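Local coordinates for similar to yteR (Bacilus subtilis) (Clostridium acetobutylicum, PDB 4WU0), which probably hydrolyses unsaturated rhamnogalacturonan fragments derived from pectin, as a glycoside hydrolase of family 105, at residues 17-22 with 29-34; 33-38 with 48-53; 56-59 with 63-66. One frame throughout, in Å; residues are numbered along the deposited sequence.

Contact 1: 17-22 with 29-34; sequences ITLTDH and LTLDGI
L19 reaches from the loop 17-22 onto helix 25-41 and meets T30 and L31 there. The contact across the segments is apolar and buried. The two branches of L19 divide the work. L19 CD2 comes to T30 CG2 at 4.2 Å and lies equally near T30 CB, and the two side chains cross at about a right angle. L19 CD1 turns to the next residue of the helix and approaches L31 CD2 at 4.2 Å. L31 starts off at an angle to the loop, but the end of its chain comes nearer. In T30 the methyl CG2 stands opposite the backbone N (chi1 of OG1 -66°), and this presents carbon rather than oxygen to L19.

The fold is the (alpha/alpha)6 barrel of the six-hairpin glycosidases. Here the loop joining helix 4-14 to helix 25-41 doubles back against the second helix. P345, at the start of helix 345-360, packs on both L19 and T30.

The hydrogen bonds lie within the segments or run to neighbouring residues. T30 OG1 is hydrogen-bonded to E26 O, one turn earlier in its own helix. At the exposed end of the loop, H22 ND1 donates to D21 OD1 over 3.0 Å. The oxygen lies close to the plane of the imidazole, whereas the donor stands 52° out of the carboxylate plane. D21 OD1 is also bonded to Y27 OH, and the H22 ring meets that of Y27 with a steep tilt between their planes.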
ATOM      1  N   ILE A  17       5.021  15.144 -12.009  1.00 16.57           N
ATOM      2  CA  ILE A  17       4.649  14.932 -10.618  1.00 14.20           C
ATOM      3  C   ILE A  17       5.913  14.667  -9.808  1.00 13.96           C
ATOM      4  O   ILE A  17       6.779  13.904 -10.223  1.00 16.53           O
ATOM      5  CB  ILE A  17       3.689  13.734 -10.518  1.00 15.92           C
ATOM      6  CG1 ILE A  17       2.424  13.977 -11.353  1.00 19.58           C
ATOM      7  CG2 ILE A  17       3.319  13.445  -9.084  1.00 18.18           C
ATOM      8  CD1 ILE A  17       1.667  15.214 -11.011  1.00 19.91           C
ATOM      9  N   THR A  18       6.013  15.318  -8.657  1.00 15.66           N
ATOM     10  CA  THR A  18       7.188  15.201  -7.806  1.00 15.44           C
ATOM     11  C   THR A  18       7.301  13.801  -7.205  1.00 17.07           C
ATOM     12  O   THR A  18       6.402  13.332  -6.498  1.00 15.14           O
ATOM     13  CB  THR A  18       7.142  16.221  -6.662  1.00 17.16           C
ATOM     14  OG1 THR A  18       6.952  17.545  -7.180  1.00 17.12           O
ATOM     15  CG2 THR A  18       8.425  16.195  -5.859  1.00 20.15           C
ATOM     16  N   LEU A  19       8.427  13.148  -7.478  1.00 15.51           N
ATOM     17  CA  LEU A  19       8.716  11.831  -6.942  1.00 12.95           C
ATOM     18  C   LEU A  19      10.114  11.767  -6.347  1.00 16.04           C
ATOM     19  O   LEU A  19      10.627  10.675  -6.093  1.00 14.66           O
ATOM     20  CB  LEU A  19       8.597  10.776  -8.055  1.00 12.99           C
ATOM     21  CG  LEU A  19       7.251  10.693  -8.777  1.00 13.79           C
ATOM     22  CD1 LEU A  19       7.340   9.800 -10.001  1.00 17.35           C
ATOM     23  CD2 LEU A  19       6.157  10.177  -7.821  1.00 12.69           C
ATOM     24  N   THR A  20      10.723  12.933  -6.113  1.00 15.16           N
ATOM     25  CA  THR A  20      12.166  13.003  -5.830  1.00 14.87           C
ATOM     26  C   THR A  20      12.571  13.886  -4.636  1.00 17.89           C
ATOM     27  O   THR A  20      13.762  14.110  -4.432  1.00 17.94           O
ATOM     28  CB  THR A  20      12.936  13.478  -7.099  1.00 16.71           C
ATOM     29  OG1 THR A  20      12.333  14.667  -7.616  1.00 18.06           O
ATOM     30  CG2 THR A  20      12.892  12.386  -8.197  1.00 17.48           C
ATOM     31  N   ASP A  21      11.611  14.368  -3.841  1.00 16.23           N
ATOM     32  CA  ASP A  21      11.914  15.366  -2.807  1.00 16.72           C
ATOM     33  C   ASP A  21      12.198  14.792  -1.425  1.00 18.01           C
ATOM     34  O   ASP A  21      12.669  15.508  -0.533  1.00 18.61           O
ATOM     35  CB  ASP A  21      10.847  16.473  -2.740  1.00 16.44           C
ATOM     36  CG  ASP A  21       9.495  15.984  -2.313  1.00 20.78           C
ATOM     37  OD1 ASP A  21       9.295  14.756  -2.230  1.00 19.75           O
ATOM     38  OD2 ASP A  21       8.604  16.854  -2.102  1.00 22.18           O
ATOM     39  N   HIS A  22      11.960  13.496  -1.258  1.00 16.42           N
ATOM     40  CA  HIS A  22      12.350  12.787  -0.036  1.00 15.43           C
ATOM     41  C   HIS A  22      12.245  11.302  -0.323  1.00 14.70           C
ATOM     42  O   HIS A  22      11.696  10.928  -1.347  1.00 14.82           O
ATOM     43  CB  HIS A  22      11.482  13.192   1.168  1.00 18.06           C
ATOM     44  CG  HIS A  22      10.086  12.646   1.143  1.00 19.20           C
ATOM     45  ND1 HIS A  22       9.106  13.142   0.313  1.00 19.56           N
ATOM     46  CD2 HIS A  22       9.488  11.694   1.897  1.00 17.21           C
ATOM     47  CE1 HIS A  22       7.978  12.480   0.518  1.00 18.17           C
ATOM     48  NE2 HIS A  22       8.184  11.598   1.476  1.00 20.00           N
ATOM     49  N   LEU A  29       5.978   3.297  -4.862  1.00 13.83           N
ATOM     50  CA  LEU A  29       4.661   2.755  -5.200  1.00 11.37           C
ATOM     51  C   LEU A  29       4.205   3.202  -6.609  1.00 11.05           C
ATOM     52  O   LEU A  29       3.705   2.402  -7.406  1.00 13.33           O
ATOM     53  CB  LEU A  29       3.649   3.207  -4.157  1.00 12.89           C
ATOM     54  CG  LEU A  29       2.165   2.968  -4.384  1.00 15.14           C
ATOM     55  CD1 LEU A  29       1.809   1.501  -4.540  1.00 15.89           C
ATOM     56  CD2 LEU A  29       1.396   3.574  -3.220  1.00 16.95           C
ATOM     57  N   THR A  30       4.384   4.483  -6.900  1.00 12.34           N
ATOM     58  CA  THR A  30       4.006   5.031  -8.195  1.00 12.41           C
ATOM     59  C   THR A  30       4.902   4.438  -9.279  1.00 11.61           C
ATOM     60  O   THR A  30       4.437   4.082 -10.361  1.00 13.83           O
ATOM     61  CB  THR A  30       4.070   6.564  -8.168  1.00 13.60           C
ATOM     62  OG1 THR A  30       3.071   7.056  -7.268  1.00 15.51           O
ATOM     63  CG2 THR A  30       3.827   7.162  -9.543  1.00 12.56           C
ATOM     64  N   LEU A  31       6.197   4.313  -8.990  1.00 11.24           N
ATOM     65  CA  LEU A  31       7.091   3.705  -9.940  1.00 12.26           C
ATOM     66  C   LEU A  31       6.769   2.224 -10.191  1.00 12.32           C
ATOM     67  O   LEU A  31       6.956   1.728 -11.314  1.00 14.72           O
ATOM     68  CB  LEU A  31       8.555   3.859  -9.500  1.00 14.71           C
ATOM     69  CG  LEU A  31       9.072   5.295  -9.470  1.00 15.57           C
ATOM     70  CD1 LEU A  31      10.524   5.309  -8.995  1.00 17.14           C
ATOM     71  CD2 LEU A  31       8.964   5.973 -10.831  1.00 15.66           C
ATOM     72  N   ASP A  32       6.307   1.524  -9.151  1.00 13.08           N
ATOM     73  CA  ASP A  32       5.889   0.129  -9.283  1.00 13.78           C
ATOM     74  C   ASP A  32       4.718   0.041 -10.288  1.00 15.58           C
ATOM     75  O   ASP A  32       4.613  -0.916 -11.045  1.00 14.04           O
ATOM     76  CB  ASP A  32       5.462  -0.442  -7.912  1.00 13.78           C
ATOM     77  CG  ASP A  32       6.644  -0.713  -6.948  1.00 19.48           C
ATOM     78  OD1 ASP A  32       7.770  -0.937  -7.425  1.00 19.46           O
ATOM     79  OD2 ASP A  32       6.452  -0.740  -5.696  1.00 17.89           O
ATOM     80  N   GLY A  33       3.826   1.032 -10.271  1.00 14.33           N
ATOM     81  CA  GLY A  33       2.760   1.102 -11.256  1.00 13.45           C
ATOM     82  C   GLY A  33       3.296   1.372 -12.653  1.00 14.42           C
ATOM     83  O   GLY A  33       2.871   0.762 -13.634  1.00 14.42           O
ATOM     84  N   ILE A  34       4.238   2.296 -12.759  1.00 14.46           N
ATOM     85  CA  ILE A  34       4.840   2.609 -14.053  1.00 14.67           C
ATOM     86  C   ILE A  34       5.596   1.388 -14.600  1.00 13.30           C
ATOM     87  O   ILE A  34       5.654   1.157 -15.800  1.00 15.41           O
ATOM     88  CB  ILE A  34       5.712   3.883 -13.972  1.00 14.71           C
ATOM     89  CG1 ILE A  34       4.801   5.090 -13.697  1.00 15.75           C
ATOM     90  CG2 ILE A  34       6.482   4.090 -15.277  1.00 18.53           C
ATOM     91  CD1 ILE A  34       5.526   6.384 -13.434  1.00 18.67           C
TER

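Contact 2: 33-38 with 48-53; sequences GIAKVY and DFIIKT
Helices 33-38 and 48-53 run nearly antiparallel, at 148° between their directions, with their axes 10.1 Å apart and I34 facing I50. They belong to helices 25-41 and 44-54, which are joined by a very short turn. Together they form an antiparallel helical hairpin, within the (alpha/alpha)6 barrel of the six-hairpin glycosidases.

The two isoleucines carry much of the packing. They slide past each other in opposite directions, with I34 CG2 beside I50 CG1 at 4.0 Å. I50 CD1 then extends over the backbone of the facing helix. It lies 3.7 Å from A35 N and 3.9 Å from A35 CB, and so packs on both the backbone and the methyl of A35.

The other branch of I34 goes to the aromatic ring. I34 CD1 sits 3.6 Å from F49 CE2 and almost as near F49 CD2, and it comes in obliquely to the ring. F49 CG is opposite the backbone N (chi1 -178°), which carries the ring out toward helix 33-38, where it crosses I34 at about a right angle.

L352 of helix 345-360 also packs on I34, and I82 and L86 of helix 80-90 pack on I50. Within helix 48-53, T53 lies against F49. T53 OG1 is 3.8 Å above the centre of the F49 ring. The same hydroxyl donates to F49 O over 2.9 Å, and T53 N reaches that oxygen from the opposite face of the carbonyl plane.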
ATOM      1  N   GLY A  33       3.826   1.032 -10.271  1.00 14.33           N
ATOM      2  CA  GLY A  33       2.760   1.102 -11.256  1.00 13.45           C
ATOM      3  C   GLY A  33       3.296   1.372 -12.653  1.00 14.42           C
ATOM      4  O   GLY A  33       2.871   0.762 -13.634  1.00 14.42           O
ATOM      5  N   ILE A  34       4.238   2.296 -12.759  1.00 14.46           N
ATOM      6  CA  ILE A  34       4.840   2.609 -14.053  1.00 14.67           C
ATOM      7  C   ILE A  34       5.596   1.388 -14.600  1.00 13.30           C
ATOM      8  O   ILE A  34       5.654   1.157 -15.800  1.00 15.41           O
ATOM      9  CB  ILE A  34       5.712   3.883 -13.972  1.00 14.71           C
ATOM     10  CG1 ILE A  34       4.801   5.090 -13.697  1.00 15.75           C
ATOM     11  CG2 ILE A  34       6.482   4.090 -15.277  1.00 18.53           C
ATOM     12  CD1 ILE A  34       5.526   6.384 -13.434  1.00 18.67           C
ATOM     13  N   ALA A  35       6.160   0.584 -13.709  1.00 13.05           N
ATOM     14  CA  ALA A  35       6.874  -0.606 -14.141  1.00 13.61           C
ATOM     15  C   ALA A  35       5.942  -1.602 -14.828  1.00 13.79           C
ATOM     16  O   ALA A  35       6.370  -2.319 -15.729  1.00 15.78           O
ATOM     17  CB  ALA A  35       7.610  -1.259 -12.991  1.00 15.93           C
ATOM     18  N   LYS A  36       4.668  -1.641 -14.431  1.00 15.55           N
ATOM     19  CA  LYS A  36       3.711  -2.510 -15.117  1.00 18.20           C
ATOM     20  C   LYS A  36       3.427  -2.013 -16.540  1.00 19.24           C
ATOM     21  O   LYS A  36       3.202  -2.808 -17.453  1.00 18.80           O
ATOM     22  CB  LYS A  36       2.401  -2.628 -14.341  1.00 16.34           C
ATOM     23  CG  LYS A  36       2.526  -3.206 -12.933  1.00 24.63           C
ATOM     24  CD  LYS A  36       3.332  -4.485 -12.830  1.00 29.03           C
ATOM     25  CE  LYS A  36       2.537  -5.721 -13.170  1.00 45.11           C
ATOM     26  NZ  LYS A  36       3.275  -6.973 -12.795  1.00 50.64           N
ATOM     27  N   VAL A  37       3.448  -0.698 -16.723  1.00 16.18           N
ATOM     28  CA  VAL A  37       3.256  -0.125 -18.044  1.00 15.93           C
ATOM     29  C   VAL A  37       4.454  -0.446 -18.934  1.00 20.67           C
ATOM     30  O   VAL A  37       4.284  -0.787 -20.098  1.00 17.27           O
ATOM     31  CB  VAL A  37       3.002   1.386 -17.954  1.00 15.48           C
ATOM     32  CG1 VAL A  37       2.924   2.013 -19.333  1.00 18.93           C
ATOM     33  CG2 VAL A  37       1.738   1.620 -17.173  1.00 14.27           C
ATOM     34  N   TYR A  38       5.662  -0.397 -18.366  1.00 16.27           N
ATOM     35  CA  TYR A  38       6.855  -0.857 -19.067  1.00 18.01           C
ATOM     36  C   TYR A  38       6.709  -2.321 -19.487  1.00 17.67           C
ATOM     37  O   TYR A  38       6.995  -2.686 -20.632  1.00 20.79           O
ATOM     38  CB  TYR A  38       8.112  -0.684 -18.202  1.00 15.27           C
ATOM     39  CG  TYR A  38       9.330  -1.257 -18.861  1.00 17.27           C
ATOM     40  CD1 TYR A  38       9.741  -0.810 -20.109  1.00 18.55           C
ATOM     41  CD2 TYR A  38      10.073  -2.253 -18.243  1.00 18.74           C
ATOM     42  CE1 TYR A  38      10.863  -1.354 -20.732  1.00 23.31           C
ATOM     43  CE2 TYR A  38      11.187  -2.790 -18.852  1.00 21.68           C
ATOM     44  CZ  TYR A  38      11.576  -2.340 -20.094  1.00 24.23           C
ATOM     45  OH  TYR A  38      12.707  -2.880 -20.669  1.00 26.35           O
ATOM     46  N   ASP A  48      13.151   4.086 -18.490  1.00 17.83           N
ATOM     47  CA  ASP A  48      14.060   5.217 -18.348  1.00 20.46           C
ATOM     48  C   ASP A  48      13.571   6.225 -17.311  1.00 19.48           C
ATOM     49  O   ASP A  48      14.370   6.760 -16.553  1.00 19.73           O
ATOM     50  CB  ASP A  48      14.277   5.911 -19.692  1.00 21.37           C
ATOM     51  CG  ASP A  48      15.096   5.079 -20.653  1.00 29.96           C
ATOM     52  OD1 ASP A  48      15.846   4.193 -20.189  1.00 30.85           O
ATOM     53  OD2 ASP A  48      14.995   5.326 -21.873  1.00 40.06           O
ATOM     54  N   PHE A  49      12.259   6.461 -17.262  1.00 16.93           N
ATOM     55  CA  PHE A  49      11.675   7.334 -16.255  1.00 16.63           C
ATOM     56  C   PHE A  49      11.903   6.804 -14.852  1.00 15.10           C
ATOM     57  O   PHE A  49      12.219   7.553 -13.938  1.00 16.56           O
ATOM     58  CB  PHE A  49      10.174   7.522 -16.484  1.00 17.00           C
ATOM     59  CG  PHE A  49       9.527   8.453 -15.502  1.00 15.82           C
ATOM     60  CD1 PHE A  49       9.723   9.815 -15.601  1.00 19.02           C
ATOM     61  CD2 PHE A  49       8.737   7.962 -14.479  1.00 17.58           C
ATOM     62  CE1 PHE A  49       9.134  10.682 -14.706  1.00 17.68           C
ATOM     63  CE2 PHE A  49       8.125   8.831 -13.578  1.00 16.84           C
ATOM     64  CZ  PHE A  49       8.350  10.200 -13.696  1.00 18.65           C
ATOM     65  N   ILE A  50      11.737   5.503 -14.690  1.00 16.67           N
ATOM     66  CA  ILE A  50      11.966   4.869 -13.393  1.00 15.34           C
ATOM     67  C   ILE A  50      13.422   5.012 -12.979  1.00 16.58           C
ATOM     68  O   ILE A  50      13.713   5.405 -11.856  1.00 16.13           O
ATOM     69  CB  ILE A  50      11.547   3.399 -13.433  1.00 15.82           C
ATOM     70  CG1 ILE A  50      10.042   3.304 -13.653  1.00 16.75           C
ATOM     71  CG2 ILE A  50      11.896   2.707 -12.121  1.00 14.31           C
ATOM     72  CD1 ILE A  50       9.587   1.910 -14.022  1.00 16.99           C
ATOM     73  N   ILE A  51      14.328   4.739 -13.906  1.00 15.50           N
ATOM     74  CA  ILE A  51      15.746   4.829 -13.622  1.00 16.46           C
ATOM     75  C   ILE A  51      16.117   6.247 -13.206  1.00 18.31           C
ATOM     76  O   ILE A  51      16.802   6.453 -12.191  1.00 18.92           O
ATOM     77  CB  ILE A  51      16.566   4.379 -14.846  1.00 18.46           C
ATOM     78  CG1 ILE A  51      16.393   2.866 -15.066  1.00 19.81           C
ATOM     79  CG2 ILE A  51      18.038   4.737 -14.691  1.00 18.51           C
ATOM     80  CD1 ILE A  51      16.958   2.347 -16.404  1.00 23.18           C
ATOM     81  N   LYS A  52      15.666   7.226 -13.991  1.00 16.95           N
ATOM     82  CA  LYS A  52      16.017   8.619 -13.755  1.00 20.16           C
ATOM     83  C   LYS A  52      15.494   9.085 -12.403  1.00 18.02           C
ATOM     84  O   LYS A  52      16.200   9.784 -11.674  1.00 18.50           O
ATOM     85  CB  LYS A  52      15.478   9.511 -14.881  1.00 28.46           C
ATOM     86  CG  LYS A  52      15.379  10.996 -14.527  1.00 40.07           C
ATOM     87  CD  LYS A  52      14.823  11.820 -15.682  1.00 50.26           C
ATOM     88  CE  LYS A  52      13.348  11.543 -15.950  1.00 43.98           C
ATOM     89  NZ  LYS A  52      12.476  12.214 -14.953  1.00 50.89           N
ATOM     90  N   THR A  53      14.271   8.678 -12.057  1.00 16.05           N
ATOM     91  CA  THR A  53      13.687   9.044 -10.765  1.00 15.50           C
ATOM     92  C   THR A  53      14.550   8.466  -9.617  1.00 16.39           C
ATOM     93  O   THR A  53      14.917   9.174  -8.668  1.00 16.96           O
ATOM     94  CB  THR A  53      12.234   8.542 -10.659  1.00 16.22           C
ATOM     95  OG1 THR A  53      11.446   9.160 -11.688  1.00 18.33           O
ATOM     96  CG2 THR A  53      11.629   8.869  -9.281  1.00 17.60           C
TER

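Contact 3: 56-59 with 63-66; sequences TFIN and TING
N65 ND2 uses its amide hydrogens on two oxygens of 56-59, donating to T56 O and to N59 OD1, each at 3.0 Å. The backbones form a small antiparallel bridge, in which I58 and I64 are a non-hydrogen-bonded pair. The chain reverses through the residues between the segments, in the loop that joins helix 44-54 to helix 80-90.

Two backbone bonds flank the bridged pair. N65 N donates to F57 O at 2.9 Å, in the carbonyl plane and on a lone pair. N59 N donates to T63 O with a C=O...N angle of 170°, close to straight on. F57 O also receives a CA-H contact from I64 CA at 3.2 Å.

The asparagine amides bond to each other in both directions. N59 ND2 donates to N65 OD1 at 2.9 Å, in return for the bond from N65 ND2 to N59 OD1. Their planes are 69° apart, and each donor stands above the other's carbonyl plane, not on a lone pair. The second N-H of N59 goes to T63 OG1, also at 2.9 Å. The rotation of T63 about chi1 (58°) brings OG1 to N59 ND2, and this oxygen is bonded to D61 OD1 as well. This network fixes the rotation of both amides.

The apolar side is buried. I58 and I64 point the same way, side by side, and both pack on A98 of helix 93-108. K94 of that helix is bonded to I58 O. The F57 ring meets W23 edge-to-face. T56 CG2 lies over one face of the F57 ring. I58 CD1 touches I64 CG1 at 4.0 Å.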
ATOM      1  N   THR A  56      18.007   9.949  -8.247  1.00 17.87           N
ATOM      2  CA  THR A  56      18.032  10.933  -7.169  1.00 18.35           C
ATOM      3  C   THR A  56      18.496  10.299  -5.868  1.00 18.16           C
ATOM      4  O   THR A  56      19.201  10.945  -5.070  1.00 19.17           O
ATOM      5  CB  THR A  56      16.628  11.531  -6.938  1.00 20.25           C
ATOM      6  OG1 THR A  56      16.336  12.457  -7.983  1.00 21.29           O
ATOM      7  CG2 THR A  56      16.543  12.275  -5.606  1.00 18.79           C
ATOM      8  N   PHE A  57      18.072   9.062  -5.651  1.00 17.02           N
ATOM      9  CA  PHE A  57      18.240   8.415  -4.346  1.00 16.84           C
ATOM     10  C   PHE A  57      19.429   7.480  -4.271  1.00 19.25           C
ATOM     11  O   PHE A  57      20.060   7.375  -3.226  1.00 19.34           O
ATOM     12  CB  PHE A  57      16.976   7.621  -3.999  1.00 17.04           C
ATOM     13  CG  PHE A  57      15.741   8.468  -3.948  1.00 16.80           C
ATOM     14  CD1 PHE A  57      15.588   9.420  -2.961  1.00 15.78           C
ATOM     15  CD2 PHE A  57      14.742   8.318  -4.893  1.00 18.25           C
ATOM     16  CE1 PHE A  57      14.451  10.235  -2.912  1.00 18.51           C
ATOM     17  CE2 PHE A  57      13.589   9.111  -4.851  1.00 18.38           C
ATOM     18  CZ  PHE A  57      13.446  10.070  -3.856  1.00 17.49           C
ATOM     19  N   ILE A  58      19.698   6.751  -5.346  1.00 19.05           N
ATOM     20  CA  ILE A  58      20.682   5.670  -5.269  1.00 17.76           C
ATOM     21  C   ILE A  58      22.040   6.100  -5.792  1.00 20.76           C
ATOM     22  O   ILE A  58      22.251   6.251  -7.006  1.00 20.21           O
ATOM     23  CB  ILE A  58      20.223   4.417  -6.027  1.00 17.05           C
ATOM     24  CG1 ILE A  58      18.762   4.080  -5.703  1.00 15.79           C
ATOM     25  CG2 ILE A  58      21.104   3.240  -5.685  1.00 19.81           C
ATOM     26  CD1 ILE A  58      18.472   3.921  -4.207  1.00 19.14           C
ATOM     27  N   ASN A  59      22.968   6.280  -4.859  1.00 21.46           N
ATOM     28  CA  ASN A  59      24.322   6.662  -5.188  1.00 22.86           C
ATOM     29  C   ASN A  59      25.068   5.474  -5.784  1.00 26.80           C
ATOM     30  O   ASN A  59      24.657   4.340  -5.614  1.00 24.28           O
ATOM     31  CB  ASN A  59      25.030   7.153  -3.930  1.00 23.07           C
ATOM     32  CG  ASN A  59      24.413   8.428  -3.371  1.00 25.92           C
ATOM     33  OD1 ASN A  59      24.147   9.387  -4.102  1.00 26.15           O
ATOM     34  ND2 ASN A  59      24.186   8.446  -2.065  1.00 25.16           N
ATOM     35  N   THR A  63      24.596   3.662  -1.297  1.00 21.96           N
ATOM     36  CA  THR A  63      23.947   4.415  -0.225  1.00 21.45           C
ATOM     37  C   THR A  63      22.733   5.163  -0.779  1.00 21.98           C
ATOM     38  O   THR A  63      22.662   5.442  -1.984  1.00 19.68           O
ATOM     39  CB  THR A  63      24.923   5.382   0.439  1.00 23.48           C
ATOM     40  OG1 THR A  63      25.442   6.264  -0.558  1.00 24.51           O
ATOM     41  CG2 THR A  63      26.061   4.603   1.100  1.00 25.63           C
ATOM     42  N   ILE A  64      21.784   5.480   0.099  1.00 19.32           N
ATOM     43  CA  ILE A  64      20.494   6.027  -0.304  1.00 19.48           C
ATOM     44  C   ILE A  64      20.306   7.414   0.301  1.00 21.09           C
ATOM     45  O   ILE A  64      20.304   7.605   1.516  1.00 19.93           O
ATOM     46  CB  ILE A  64      19.346   5.089   0.111  1.00 16.65           C
ATOM     47  CG1 ILE A  64      19.657   3.667  -0.369  1.00 19.68           C
ATOM     48  CG2 ILE A  64      18.037   5.610  -0.418  1.00 18.08           C
ATOM     49  CD1 ILE A  64      18.687   2.611   0.140  1.00 21.14           C
ATOM     50  N   ASN A  65      20.165   8.398  -0.563  1.00 19.14           N
ATOM     51  CA  ASN A  65      19.942   9.762  -0.114  1.00 19.51           C
ATOM     52  C   ASN A  65      18.568   9.903   0.511  1.00 23.94           C
ATOM     53  O   ASN A  65      17.580   9.534  -0.106  1.00 24.22           O
ATOM     54  CB  ASN A  65      20.088  10.714  -1.288  1.00 22.70           C
ATOM     55  CG  ASN A  65      21.464  10.630  -1.924  1.00 21.23           C
ATOM     56  OD1 ASN A  65      22.490  10.698  -1.228  1.00 23.17           O
ATOM     57  ND2 ASN A  65      21.496  10.493  -3.255  1.00 23.34           N
ATOM     58  N   GLY A  66      18.520  10.421   1.740  1.00 21.70           N
ATOM     59  CA  GLY A  66      17.253  10.625   2.424  1.00 23.15           C
ATOM     60  C   GLY A  66      16.815   9.451   3.284  1.00 23.47           C
ATOM     61  O   GLY A  66      15.757   9.491   3.902  1.00 22.53           O
TER

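How the contacts relate
The three contacts follow one another along the chain and lie on the same side of its centre. Contacts 1 and 2 share G33 and I34 of helix 25-41, and their centres are about 9 Å apart. L19 joins them: L19 CD1 is 3.8 Å from F49 CE2, and L19 CB is 3.8 Å from T53 CG2. Contact 3 lies about 14 Å from contact 1, centre to centre. The F57 ring bridges the gap, with F57 CZ 3.2 Å from H22 O and F57 CE2 3.6 Å from L19 O. Contacts 2 and 3 are about 17 Å apart between centres and are linked through the sequence, as 56-59 follows helix 44-54.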